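Local coordinates for protein peptide methionine sulfoxide reductase MsrA (Corynebacterium diphtheriae, PDB 4D7L) that reduces methionine (S)-sulfoxide back to methionine, probably repairing oxidised proteins, with electrons passed on through thiol-disulfide exchange, at residues E64-C72 with Y155-G163; Q169-V177 with R191-L199. All coordinates share one frame; numbering follows the deposited sequence.

Contact 1 of 2, residues E64-C72 with Y155-G163. With PGE (triethylene glycol), chain K; CAC (cacodylate ion), chain D.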
ATOM      1  N   GLU A  64      -7.740  12.707  -7.250  1.00 25.75           N
ATOM      2  CA  GLU A  64      -6.357  12.316  -7.490  1.00 22.59           C
ATOM      3  C   GLU A  64      -6.156  10.944  -6.858  1.00 19.01           C
ATOM      4  O   GLU A  64      -6.979  10.522  -6.033  1.00 20.96           O
ATOM      5  CB  GLU A  64      -5.395  13.359  -6.915  1.00 24.14           C
ATOM      6  CG  GLU A  64      -5.473  14.729  -7.645  1.00 24.01           C
ATOM      7  CD  GLU A  64      -4.630  15.858  -6.992  1.00 62.74           C
ATOM      8  OE1 GLU A  64      -3.960  15.628  -5.948  1.00 54.99           O
ATOM      9  OE2 GLU A  64      -4.649  16.996  -7.528  1.00 58.50           O
ATOM     10  N   THR A  65      -5.075  10.258  -7.237  1.00 15.77           N
ATOM     11  CA  THR A  65      -4.754   8.943  -6.688  1.00 21.77           C
ATOM     12  C   THR A  65      -3.319   8.906  -6.173  1.00 22.58           C
ATOM     13  O   THR A  65      -2.407   9.439  -6.821  1.00 20.65           O
ATOM     14  CB  THR A  65      -4.926   7.833  -7.743  1.00 20.22           C
ATOM     15  OG1 THR A  65      -6.263   7.855  -8.253  1.00 23.25           O
ATOM     16  CG2 THR A  65      -4.635   6.449  -7.120  1.00 17.92           C
ATOM     17  N   ILE A  66      -3.133   8.312  -4.993  1.00 14.37           N
ATOM     18  CA  ILE A  66      -1.799   7.968  -4.502  1.00 14.46           C
ATOM     19  C   ILE A  66      -1.796   6.502  -4.048  1.00 22.07           C
ATOM     20  O   ILE A  66      -2.808   5.985  -3.561  1.00 19.64           O
ATOM     21  CB  ILE A  66      -1.350   8.922  -3.358  1.00 19.79           C
ATOM     22  CG1 ILE A  66       0.123   8.696  -2.971  1.00 18.62           C
ATOM     23  CG2 ILE A  66      -2.321   8.864  -2.147  1.00 19.04           C
ATOM     24  CD1 ILE A  66       0.595   9.656  -1.837  1.00 20.46           C
ATOM     25  N   TYR A  67      -0.668   5.825  -4.248  1.00 14.89           N
ATOM     26  CA  TYR A  67      -0.534   4.416  -3.902  1.00 14.60           C
ATOM     27  C   TYR A  67       0.399   4.270  -2.713  1.00 20.69           C
ATOM     28  O   TYR A  67       1.544   4.709  -2.762  1.00 17.15           O
ATOM     29  CB  TYR A  67       0.004   3.610  -5.097  1.00 15.18           C
ATOM     30  CG  TYR A  67      -0.922   3.649  -6.283  1.00 16.29           C
ATOM     31  CD1 TYR A  67      -0.815   4.664  -7.226  1.00 15.73           C
ATOM     32  CD2 TYR A  67      -1.936   2.702  -6.439  1.00 15.32           C
ATOM     33  CE1 TYR A  67      -1.674   4.730  -8.320  1.00 18.08           C
ATOM     34  CE2 TYR A  67      -2.802   2.759  -7.536  1.00 20.21           C
ATOM     35  CZ  TYR A  67      -2.659   3.778  -8.468  1.00 19.88           C
ATOM     36  OH  TYR A  67      -3.499   3.853  -9.542  1.00 21.48           O
ATOM     37  N   ILE A  68      -0.088   3.643  -1.649  1.00 18.10           N
ATOM     38  CA  ILE A  68       0.632   3.641  -0.382  1.00 13.38           C
ATOM     39  C   ILE A  68       0.949   2.244   0.092  1.00 14.20           C
ATOM     40  O   ILE A  68       0.046   1.393   0.178  1.00 13.09           O
ATOM     41  CB  ILE A  68      -0.205   4.346   0.712  1.00 19.49           C
ATOM     42  CG1 ILE A  68      -0.505   5.787   0.294  1.00 23.66           C
ATOM     43  CG2 ILE A  68       0.504   4.294   2.079  1.00 19.27           C
ATOM     44  CD1 ILE A  68       0.726   6.614   0.148  1.00 31.23           C
ATOM     45  N   GLY A  69       2.211   2.010   0.431  1.00 16.77           N
ATOM     46  CA  GLY A  69       2.591   0.741   1.033  1.00 19.35           C
ATOM     47  C   GLY A  69       3.158   0.945   2.426  1.00 20.10           C
ATOM     48  O   GLY A  69       4.207   1.576   2.590  1.00 16.16           O
ATOM     49  N   ILE A  70       2.465   0.445   3.446  1.00 13.26           N
ATOM     50  CA  ILE A  70       2.974   0.614   4.807  1.00 14.58           C
ATOM     51  C   ILE A  70       2.871  -0.682   5.587  1.00 21.11           C
ATOM     52  O   ILE A  70       2.826  -0.666   6.814  1.00 23.20           O
ATOM     53  CB  ILE A  70       2.210   1.732   5.573  1.00 17.77           C
ATOM     54  CG1 ILE A  70       0.707   1.431   5.591  1.00 19.84           C
ATOM     55  CG2 ILE A  70       2.443   3.081   4.927  1.00 14.11           C
ATOM     56  CD1 ILE A  70      -0.105   2.339   6.539  1.00 24.17           C
ATOM     57  N   GLY A  71       2.862  -1.807   4.881  1.00 18.06           N
ATOM     58  CA  GLY A  71       2.752  -3.097   5.541  1.00 17.76           C
ATOM     59  C   GLY A  71       1.409  -3.751   5.261  1.00 20.28           C
ATOM     60  O   GLY A  71       0.827  -3.511   4.207  1.00 21.94           O
ATOM     61  N   CYS A  72       0.933  -4.582   6.190  0.96 16.52           N
ATOM     62  CA  CYS A  72      -0.326  -5.321   6.001  0.60 16.15           C
ATOM     63  C   CYS A  72      -1.413  -4.420   5.440  0.84 16.03           C
ATOM     64  O   CYS A  72      -1.849  -3.467   6.100  0.98 16.29           O
ATOM     65  CB  CYS A  72      -0.796  -5.930   7.321  0.60 22.73           C
ATOM     66  SG  CYS A  72      -2.485  -6.615   7.218  0.60 23.65           S
ATOM     67  N   TYR A 155       6.095  -6.410   2.248  1.00 15.82           N
ATOM     68  CA  TYR A 155       5.669  -5.513   3.325  1.00 13.53           C
ATOM     69  C   TYR A 155       6.489  -4.226   3.363  1.00 17.43           C
ATOM     70  O   TYR A 155       6.361  -3.442   4.309  1.00 16.48           O
ATOM     71  CB  TYR A 155       5.756  -6.228   4.684  1.00 14.54           C
ATOM     72  CG  TYR A 155       4.830  -7.418   4.721  1.00 16.31           C
ATOM     73  CD1 TYR A 155       3.453  -7.237   4.741  1.00 18.69           C
ATOM     74  CD2 TYR A 155       5.332  -8.716   4.689  1.00 14.64           C
ATOM     75  CE1 TYR A 155       2.587  -8.311   4.731  1.00 22.62           C
ATOM     76  CE2 TYR A 155       4.484  -9.802   4.703  1.00 13.09           C
ATOM     77  CZ  TYR A 155       3.102  -9.589   4.714  1.00 18.65           C
ATOM     78  OH  TYR A 155       2.238 -10.659   4.702  1.00 21.96           O
ATOM     79  N   ARG A 156       7.320  -4.002   2.345  1.00 13.89           N
ATOM     80  CA  ARG A 156       8.209  -2.831   2.365  1.00 19.32           C
ATOM     81  C   ARG A 156       7.445  -1.510   2.200  1.00 18.23           C
ATOM     82  O   ARG A 156       6.355  -1.464   1.634  1.00 17.05           O
ATOM     83  CB  ARG A 156       9.293  -2.944   1.276  1.00 19.39           C
ATOM     84  CG  ARG A 156       8.809  -2.813  -0.196  1.00 13.38           C
ATOM     85  CD  ARG A 156       9.987  -3.177  -1.129  1.00 16.05           C
ATOM     86  NE  ARG A 156       9.718  -2.967  -2.553  1.00 19.33           N
ATOM     87  CZ  ARG A 156       9.147  -3.868  -3.355  1.00 21.07           C
ATOM     88  NH1 ARG A 156       8.719  -5.023  -2.854  1.00 15.14           N
ATOM     89  NH2 ARG A 156       8.970  -3.605  -4.653  1.00 17.47           N
ATOM     90  N   SER A 157       8.049  -0.430   2.686  1.00 16.22           N
ATOM     91  CA  SER A 157       7.442   0.902   2.636  1.00 14.38           C
ATOM     92  C   SER A 157       7.502   1.471   1.220  1.00 20.15           C
ATOM     93  O   SER A 157       8.541   1.342   0.560  1.00 17.26           O
ATOM     94  CB  SER A 157       8.189   1.826   3.607  1.00 12.36           C
ATOM     95  OG  SER A 157       7.624   3.124   3.624  1.00 16.72           O
ATOM     96  N   ALA A 158       6.408   2.065   0.737  1.00 18.11           N
ATOM     97  CA  ALA A 158       6.410   2.623  -0.621  1.00 17.39           C
ATOM     98  C   ALA A 158       5.388   3.737  -0.807  1.00 18.86           C
ATOM     99  O   ALA A 158       4.343   3.775  -0.138  1.00 16.01           O
ATOM    100  CB  ALA A 158       6.171   1.512  -1.680  1.00 14.15           C
ATOM    101  N   ILE A 159       5.716   4.650  -1.716  1.00 16.15           N
ATOM    102  CA  ILE A 159       4.758   5.615  -2.247  1.00 15.17           C
ATOM    103  C   ILE A 159       4.906   5.614  -3.764  1.00 20.62           C
ATOM    104  O   ILE A 159       5.969   5.973  -4.287  1.00 18.33           O
ATOM    105  CB  ILE A 159       4.985   7.041  -1.717  1.00 17.79           C
ATOM    106  CG1 ILE A 159       4.880   7.081  -0.189  1.00 23.48           C
ATOM    107  CG2 ILE A 159       3.949   8.010  -2.334  1.00 14.35           C
ATOM    108  CD1 ILE A 159       5.370   8.395   0.421  1.00 31.16           C
ATOM    109  N   TYR A 160       3.863   5.202  -4.482  1.00 16.58           N
ATOM    110  CA  TYR A 160       3.900   5.306  -5.949  1.00 14.36           C
ATOM    111  C   TYR A 160       2.918   6.376  -6.396  1.00 18.07           C
ATOM    112  O   TYR A 160       1.795   6.423  -5.921  1.00 18.56           O
ATOM    113  CB  TYR A 160       3.569   3.964  -6.620  1.00 15.60           C
ATOM    114  CG  TYR A 160       4.435   2.805  -6.120  1.00 15.68           C
ATOM    115  CD1 TYR A 160       5.821   2.931  -6.032  1.00 20.32           C
ATOM    116  CD2 TYR A 160       3.855   1.598  -5.728  1.00 16.68           C
ATOM    117  CE1 TYR A 160       6.628   1.867  -5.560  1.00 14.83           C
ATOM    118  CE2 TYR A 160       4.640   0.539  -5.257  1.00 16.77           C
ATOM    119  CZ  TYR A 160       6.011   0.687  -5.178  1.00 16.14           C
ATOM    120  OH  TYR A 160       6.764  -0.341  -4.712  1.00 18.39           O
ATOM    121  N   THR A 161       3.344   7.243  -7.305  1.00 17.02           N
ATOM    122  CA  THR A 161       2.509   8.374  -7.688  1.00 18.65           C
ATOM    123  C   THR A 161       1.864   8.214  -9.073  1.00 19.09           C
ATOM    124  O   THR A 161       2.271   7.379  -9.886  1.00 16.37           O
ATOM    125  CB  THR A 161       3.323   9.672  -7.641  1.00 21.52           C
ATOM    126  OG1 THR A 161       4.450   9.563  -8.518  1.00 15.90           O
ATOM    127  CG2 THR A 161       3.812   9.935  -6.221  1.00 18.41           C
ATOM    128  N   ALA A 162       0.819   8.992  -9.323  1.00 18.43           N
ATOM    129  CA  ALA A 162       0.052   8.852 -10.553  1.00 22.53           C
ATOM    130  C   ALA A 162      -0.413  10.207 -11.078  1.00 25.57           C
ATOM    131  O   ALA A 162      -0.322  11.227 -10.390  1.00 29.05           O
ATOM    132  CB  ALA A 162      -1.157   7.937 -10.322  1.00 22.12           C
ATOM    133  N   GLY A 163      -0.944  10.210 -12.291  1.00 23.59           N
ATOM    134  CA  GLY A 163      -1.492  11.432 -12.859  1.00 28.09           C
ATOM    135  C   GLY A 163      -0.492  12.210 -13.685  1.00 29.34           C
ATOM    136  O   GLY A 163       0.656  11.796 -13.846  1.00 27.03           O
TER
HETATM  137  C1  PGE K1227      -6.807   9.889 -11.049  1.00 54.19           C
HETATM  138  O1  PGE K1227      -7.546   9.811  -9.841  1.00 54.70           O
HETATM  139  C2  PGE K1227      -5.326   9.778 -10.735  1.00 58.82           C
HETATM  140  O2  PGE K1227      -4.587   9.431 -11.889  1.00 59.92           O
HETATM  141 AS   CAC D1220      -1.575  -9.717   5.063  0.87 21.99          AS
HETATM  142  O1  CAC D1220      -0.479 -10.298   3.842  0.87 16.99           O
HETATM  143  O2  CAC D1220      -0.693  -8.787   6.239  0.87 21.16           O
HETATM  144  C1  CAC D1220      -2.437 -11.241   5.947  0.87 20.48           C
HETATM  145  C2  CAC D1220      -2.944  -8.585   4.228  0.87 15.94           C
HETATM  146  O   HOH W   1       0.094  10.411  -6.919  1.00 19.06           O
HETATM  147  O   HOH W   2      -3.405  11.594  -9.260  1.00 31.98           O
HETATM  148  O   HOH W   3       3.543  -2.422   2.212  1.00 15.22           O
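Tyr67 and Tyr160 exchange two backbone hydrogen bonds, Tyr67 N to Tyr160 O at 3.0 Å and Tyr160 N to Tyr67 O at 2.9 Å. Gly69 and Ala158 form the next hydrogen-bonded pair, and Gly69 N to Ala158 O is nearly straight at 171°. The strands are antiparallel. Both tyrosine side chains leave the same face of the sheet, with Tyr67 CB and Tyr160 CB in contact. Tyr67 CG stands beside its own backbone N (chi1 -62°), which brings the ring edge to Tyr160 O and to Ala162 CB, 3.8 Å from Tyr67 CE1. On the other face, Ile66 CD1 meets Ile159 CG2 at 3.8 Å, and Ile68 lies alongside Ile159.

Waters extend the pairing at both ends. One bridges Thr65 O and Ala162 N; another accepts from Gly71 N and donates to Arg156 O. Beyond Gly71, the Tyr155 ring turns its edge to Cys72 N. Tyr155 OH donates to O1 of a cacodylate (2.9 Å), an ion probably from the crystallisation liquor. Cys72, the predicted catalytic residue, is seen in a disulfide with Cys226. It sits at the N-cap position, just before helix 73-81, and a short turn through Gly71 carries the strand to it.

Strand 114-121 pairs with the far edge of 64-69, and strand 195-198 with that of 158-161. Helix 128-137 covers the isoleucine face.

Contact 2 of 2, residues Q169-V177 with R191-L199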
ATOM      1  N   GLN A 169       5.015  14.920  -8.233  1.00 21.12           N
ATOM      2  CA  GLN A 169       4.472  14.431  -6.968  1.00 22.34           C
ATOM      3  C   GLN A 169       5.472  13.483  -6.282  1.00 22.83           C
ATOM      4  O   GLN A 169       5.616  13.500  -5.056  1.00 21.64           O
ATOM      5  CB  GLN A 169       3.134  13.731  -7.199  1.00 17.61           C
ATOM      6  CG  GLN A 169       2.055  14.650  -7.778  1.00 24.50           C
ATOM      7  CD  GLN A 169       1.394  15.541  -6.749  1.00 39.62           C
ATOM      8  OE1 GLN A 169       2.001  16.478  -6.231  1.00 48.75           O
ATOM      9  NE2 GLN A 169       0.129  15.251  -6.449  1.00 41.05           N
ATOM     10  N   ALA A 170       6.170  12.654  -7.058  1.00 20.28           N
ATOM     11  CA  ALA A 170       7.194  11.787  -6.462  1.00 22.19           C
ATOM     12  C   ALA A 170       8.285  12.641  -5.800  1.00 21.93           C
ATOM     13  O   ALA A 170       8.717  12.383  -4.673  1.00 21.15           O
ATOM     14  CB  ALA A 170       7.800  10.869  -7.503  1.00 20.54           C
ATOM     15  N   GLN A 171       8.708  13.689  -6.487  1.00 19.42           N
ATOM     16  CA  GLN A 171       9.716  14.568  -5.907  1.00 23.26           C
ATOM     17  C   GLN A 171       9.188  15.216  -4.627  1.00 23.76           C
ATOM     18  O   GLN A 171       9.893  15.371  -3.627  1.00 24.40           O
ATOM     19  CB  GLN A 171      10.131  15.638  -6.928  1.00 26.95           C
ATOM     20  CG  GLN A 171      11.328  16.463  -6.461  1.00 44.32           C
ATOM     21  CD  GLN A 171      12.469  15.590  -5.925  1.00 50.16           C
ATOM     22  OE1 GLN A 171      12.773  14.512  -6.466  1.00 54.63           O
ATOM     23  NE2 GLN A 171      13.106  16.059  -4.859  1.00 52.47           N
ATOM     24  N   ARG A 172       7.919  15.577  -4.655  1.00 22.56           N
ATOM     25  CA  ARG A 172       7.294  16.168  -3.500  1.00 20.44           C
ATOM     26  C   ARG A 172       7.251  15.181  -2.309  1.00 26.88           C
ATOM     27  O   ARG A 172       7.515  15.549  -1.168  1.00 21.59           O
ATOM     28  CB  ARG A 172       5.916  16.654  -3.927  1.00 30.05           C
ATOM     29  CG  ARG A 172       5.148  17.372  -2.931  1.00 33.92           C
ATOM     30  CD  ARG A 172       4.071  18.185  -3.639  1.00 29.27           C
ATOM     31  NE  ARG A 172       3.518  19.124  -2.693  1.00 25.96           N
ATOM     32  CZ  ARG A 172       3.748  20.428  -2.700  1.00 28.31           C
ATOM     33  NH1 ARG A 172       4.482  20.990  -3.662  1.00 27.91           N
ATOM     34  NH2 ARG A 172       3.202  21.173  -1.747  1.00 26.92           N
ATOM     35  N   ALA A 173       6.933  13.918  -2.577  1.00 22.26           N
ATOM     36  CA  ALA A 173       6.925  12.912  -1.519  1.00 21.33           C
ATOM     37  C   ALA A 173       8.331  12.721  -0.949  1.00 22.93           C
ATOM     38  O   ALA A 173       8.528  12.612   0.273  1.00 23.67           O
ATOM     39  CB  ALA A 173       6.359  11.600  -2.051  1.00 20.77           C
ATOM     40  N   ARG A 174       9.332  12.704  -1.827  1.00 21.01           N
ATOM     41  CA  ARG A 174      10.703  12.593  -1.353  1.00 21.27           C
ATOM     42  C   ARG A 174      11.063  13.734  -0.402  1.00 24.61           C
ATOM     43  O   ARG A 174      11.766  13.502   0.586  1.00 20.97           O
ATOM     44  CB  ARG A 174      11.687  12.555  -2.525  1.00 24.39           C
ATOM     45  CG  ARG A 174      11.543  11.273  -3.372  1.00 20.08           C
ATOM     46  CD  ARG A 174      12.542  11.239  -4.544  1.00 31.98           C
ATOM     47  NE  ARG A 174      12.156  10.156  -5.462  1.00 36.88           N
ATOM     48  CZ  ARG A 174      11.749  10.353  -6.706  1.00 31.11           C
ATOM     49  NH1 ARG A 174      11.699  11.591  -7.187  1.00 29.29           N
ATOM     50  NH2 ARG A 174      11.391   9.318  -7.467  1.00 40.35           N
ATOM     51  N   GLU A 175      10.627  14.956  -0.709  0.94 20.57           N
ATOM     52  CA  GLU A 175      10.911  16.085   0.182  0.94 18.25           C
ATOM     53  C   GLU A 175      10.253  15.916   1.542  0.94 22.51           C
ATOM     54  O   GLU A 175      10.812  16.300   2.563  0.94 23.25           O
ATOM     55  CB  GLU A 175      10.482  17.441  -0.395  0.94 29.72           C
ATOM     56  CG  GLU A 175      11.419  17.951  -1.454  0.94 43.61           C
ATOM     57  CD  GLU A 175      11.082  19.355  -1.939  0.94 47.43           C
ATOM     58  OE1 GLU A 175      10.638  20.215  -1.124  0.94 42.41           O
ATOM     59  OE2 GLU A 175      11.203  19.565  -3.162  0.94 43.76           O
ATOM     60  N   ILE A 176       9.009  15.463   1.541  1.00 22.04           N
ATOM     61  CA  ILE A 176       8.329  15.242   2.802  1.00 19.91           C
ATOM     62  C   ILE A 176       9.047  14.126   3.530  1.00 25.81           C
ATOM     63  O   ILE A 176       9.430  14.260   4.692  1.00 23.89           O
ATOM     64  CB  ILE A 176       6.859  14.894   2.603  1.00 22.55           C
ATOM     65  CG1 ILE A 176       6.107  16.095   2.049  1.00 23.02           C
ATOM     66  CG2 ILE A 176       6.227  14.464   3.912  1.00 22.76           C
ATOM     67  CD1 ILE A 176       4.695  15.774   1.580  1.00 20.89           C
ATOM     68  N   VAL A 177       9.315  13.039   2.818  1.00 24.54           N
ATOM     69  CA  VAL A 177       9.875  11.889   3.489  1.00 28.80           C
ATOM     70  C   VAL A 177      11.258  12.239   4.023  1.00 25.75           C
ATOM     71  O   VAL A 177      11.596  11.892   5.149  1.00 32.10           O
ATOM     72  CB  VAL A 177       9.885  10.654   2.549  1.00 27.03           C
ATOM     73  CG1 VAL A 177      10.666   9.527   3.154  1.00 30.36           C
ATOM     74  CG2 VAL A 177       8.441  10.207   2.301  1.00 25.74           C
ATOM     75  N   ARG A 191      18.490   4.743   8.390  0.96 19.42           N
ATOM     76  CA  ARG A 191      17.961   5.352   7.158  0.96 18.58           C
ATOM     77  C   ARG A 191      16.515   5.025   6.829  0.96 24.16           C
ATOM     78  O   ARG A 191      16.031   3.960   7.184  0.96 20.07           O
ATOM     79  CB  ARG A 191      18.817   4.925   5.955  0.96 21.06           C
ATOM     80  CG  ARG A 191      20.229   5.504   5.912  0.96 29.61           C
ATOM     81  CD  ARG A 191      21.099   4.783   4.853  0.96 38.28           C
ATOM     82  NE  ARG A 191      21.310   3.373   5.195  0.96 57.58           N
ATOM     83  CZ  ARG A 191      22.322   2.621   4.758  0.96 61.84           C
ATOM     84  NH1 ARG A 191      23.247   3.133   3.953  0.96 64.30           N
ATOM     85  NH2 ARG A 191      22.416   1.350   5.137  0.96 49.69           N
ATOM     86  N   ILE A 192      15.830   5.948   6.153  1.00 16.43           N
ATOM     87  CA  ILE A 192      14.489   5.680   5.645  1.00 18.77           C
ATOM     88  C   ILE A 192      14.584   4.725   4.458  1.00 20.91           C
ATOM     89  O   ILE A 192      15.406   4.944   3.580  1.00 19.45           O
ATOM     90  CB  ILE A 192      13.775   6.969   5.208  1.00 24.64           C
ATOM     91  CG1 ILE A 192      13.477   7.844   6.429  1.00 21.52           C
ATOM     92  CG2 ILE A 192      12.475   6.633   4.478  1.00 20.80           C
ATOM     93  CD1 ILE A 192      13.019   9.254   6.087  1.00 23.25           C
ATOM     94  N   THR A 193      13.757   3.686   4.420  1.00 14.04           N
ATOM     95  CA  THR A 193      13.843   2.702   3.333  1.00 17.00           C
ATOM     96  C   THR A 193      12.677   2.807   2.330  1.00 22.20           C
ATOM     97  O   THR A 193      12.618   2.055   1.355  1.00 19.08           O
ATOM     98  CB  THR A 193      13.873   1.265   3.902  1.00 20.91           C
ATOM     99  OG1 THR A 193      12.684   1.033   4.665  1.00 20.20           O
ATOM    100  CG2 THR A 193      15.084   1.077   4.804  1.00 17.89           C
ATOM    101  N   THR A 194      11.743   3.723   2.577  1.00 18.25           N
ATOM    102  CA  THR A 194      10.599   3.947   1.665  1.00 14.20           C
ATOM    103  C   THR A 194      11.030   4.105   0.201  1.00 18.20           C
ATOM    104  O   THR A 194      11.906   4.882  -0.112  1.00 16.98           O
ATOM    105  CB  THR A 194       9.817   5.231   2.069  1.00 22.44           C
ATOM    106  OG1 THR A 194       9.505   5.175   3.464  1.00 17.91           O
ATOM    107  CG2 THR A 194       8.506   5.395   1.247  1.00 17.62           C
ATOM    108  N   GLU A 195      10.400   3.344  -0.676  1.00 17.25           N
ATOM    109  CA  GLU A 195      10.620   3.383  -2.121  1.00 19.92           C
ATOM    110  C   GLU A 195       9.635   4.382  -2.757  1.00 25.47           C
ATOM    111  O   GLU A 195       8.425   4.239  -2.567  1.00 18.92           O
ATOM    112  CB  GLU A 195      10.413   1.953  -2.620  1.00 22.92           C
ATOM    113  CG  GLU A 195      10.514   1.619  -4.049  1.00 34.53           C
ATOM    114  CD  GLU A 195      10.328   0.119  -4.182  1.00 35.27           C
ATOM    115  OE1 GLU A 195      11.117  -0.638  -3.552  1.00 35.86           O
ATOM    116  OE2 GLU A 195       9.342  -0.302  -4.816  1.00 29.05           O
ATOM    117  N   ILE A 196      10.123   5.417  -3.453  1.00 14.87           N
ATOM    118  CA  ILE A 196       9.233   6.444  -3.975  1.00 18.10           C
ATOM    119  C   ILE A 196       9.478   6.666  -5.469  1.00 21.54           C
ATOM    120  O   ILE A 196      10.598   6.991  -5.870  1.00 20.28           O
ATOM    121  CB  ILE A 196       9.419   7.804  -3.243  1.00 22.25           C
ATOM    122  CG1 ILE A 196       9.203   7.667  -1.732  1.00 21.86           C
ATOM    123  CG2 ILE A 196       8.464   8.852  -3.814  1.00 17.25           C
ATOM    124  CD1 ILE A 196       9.616   8.947  -0.964  1.00 23.56           C
ATOM    125  N   LEU A 197       8.449   6.475  -6.288  1.00 15.26           N
ATOM    126  CA  LEU A 197       8.565   6.685  -7.743  1.00 17.14           C
ATOM    127  C   LEU A 197       7.181   6.662  -8.390  1.00 15.73           C
ATOM    128  O   LEU A 197       6.225   6.188  -7.787  1.00 17.46           O
ATOM    129  CB  LEU A 197       9.479   5.619  -8.382  1.00 22.64           C
ATOM    130  CG  LEU A 197       9.048   4.152  -8.319  1.00 25.60           C
ATOM    131  CD1 LEU A 197       9.793   3.326  -9.366  1.00 22.51           C
ATOM    132  CD2 LEU A 197       9.302   3.554  -6.929  1.00 26.63           C
ATOM    133  N   PRO A 198       7.065   7.177  -9.618  1.00 16.61           N
ATOM    134  CA  PRO A 198       5.770   7.060 -10.300  1.00 17.77           C
ATOM    135  C   PRO A 198       5.382   5.586 -10.463  1.00 21.15           C
ATOM    136  O   PRO A 198       6.269   4.774 -10.697  1.00 18.84           O
ATOM    137  CB  PRO A 198       6.026   7.715 -11.656  1.00 17.06           C
ATOM    138  CG  PRO A 198       7.182   8.695 -11.384  1.00 18.87           C
ATOM    139  CD  PRO A 198       8.025   8.032 -10.351  1.00 17.47           C
ATOM    140  N   LEU A 199       4.102   5.252 -10.305  1.00 14.12           N
ATOM    141  CA  LEU A 199       3.623   3.892 -10.555  1.00 13.29           C
ATOM    142  C   LEU A 199       4.061   3.410 -11.933  1.00 14.58           C
ATOM    143  O   LEU A 199       4.506   2.282 -12.090  1.00 16.92           O
ATOM    144  CB  LEU A 199       2.096   3.835 -10.458  1.00 14.47           C
ATOM    145  CG  LEU A 199       1.451   2.474 -10.757  1.00 20.48           C
ATOM    146  CD1 LEU A 199       1.858   1.496  -9.650  1.00 21.00           C
ATOM    147  CD2 LEU A 199      -0.062   2.622 -10.822  1.00 23.34           C
TER
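Ile196 CG1 stands beside its backbone N (chi1 -57°) and the chain then extends, which sends CD1 to Val177 while CG2 faces Ala170 and Ala173. Arg174 starts with a similar turn. Its chain runs extended from CG to NE, past Ile196 in the opposite direction, and carries the guanidinium to the strand backbone.

Ile196 is the centre of the contact. Its CD1 meets Val177 CG2 tip to tip at 3.7 Å. Its CG2 rests on Ala173 CB at 3.9 Å and also reaches Ala170 O. Arg174 CG touches both CD1 and CG2 of Ile196, so the aliphatic part of the arginine packs along the isoleucine.

The polar end of Arg174 makes one bond to the strand. NH2 donates to Ile196 O at 2.9 Å, with an N-H...O angle of 147°. The donor lies above the carbonyl plane, and the oxygen is tilted from the guanidinium plane. NH1 donates to Gln171 OE1 at 3.2 Å, close to the guanidinium plane. These two bonds on different nitrogens limit rotation of the group. Glu167 adds a long, weak ion pair to NH1.

At the two ends the packing is apolar. Val177 CG1 meets Ile192 CG2 at 3.7 Å. Ala170 CB sits 4.0 Å from Pro198 CD, and its small size lets helix and strand backbones come near.

The helix runs nearly antiparallel to the strand, at 161°. Together with strand 158-161, helix 166-186 and strand 195-198 form a beta-alpha-beta unit. The helix packs on the sheet through Val177 on Ile159 and Ala170 on Thr161. Helix 128-137 flanks it, with Phe128 touching Ala173.

How the contacts relate
The contacts come in series along the chain, contact 1 closing before contact 2 opens, and their centres lie about 10 Å apart. Strand 158-161 leads into helix 166-186, and the chain returns as strand 195-198, parallel to 158-161 and next to it in the mixed sheet. Contact 1 pairs two inner strands of the sheet, whereas contact 2 joins the helix to an outermost strand. The two are tied by probable hydrogen bonds from Tyr160 OH to Glu195 OE2 and between Ser157 OG and Thr194 OG1. Contact 1 carries Cys72, the predicted active-site residue; contact 2 lies away from it and packs the helix onto the sheet edge.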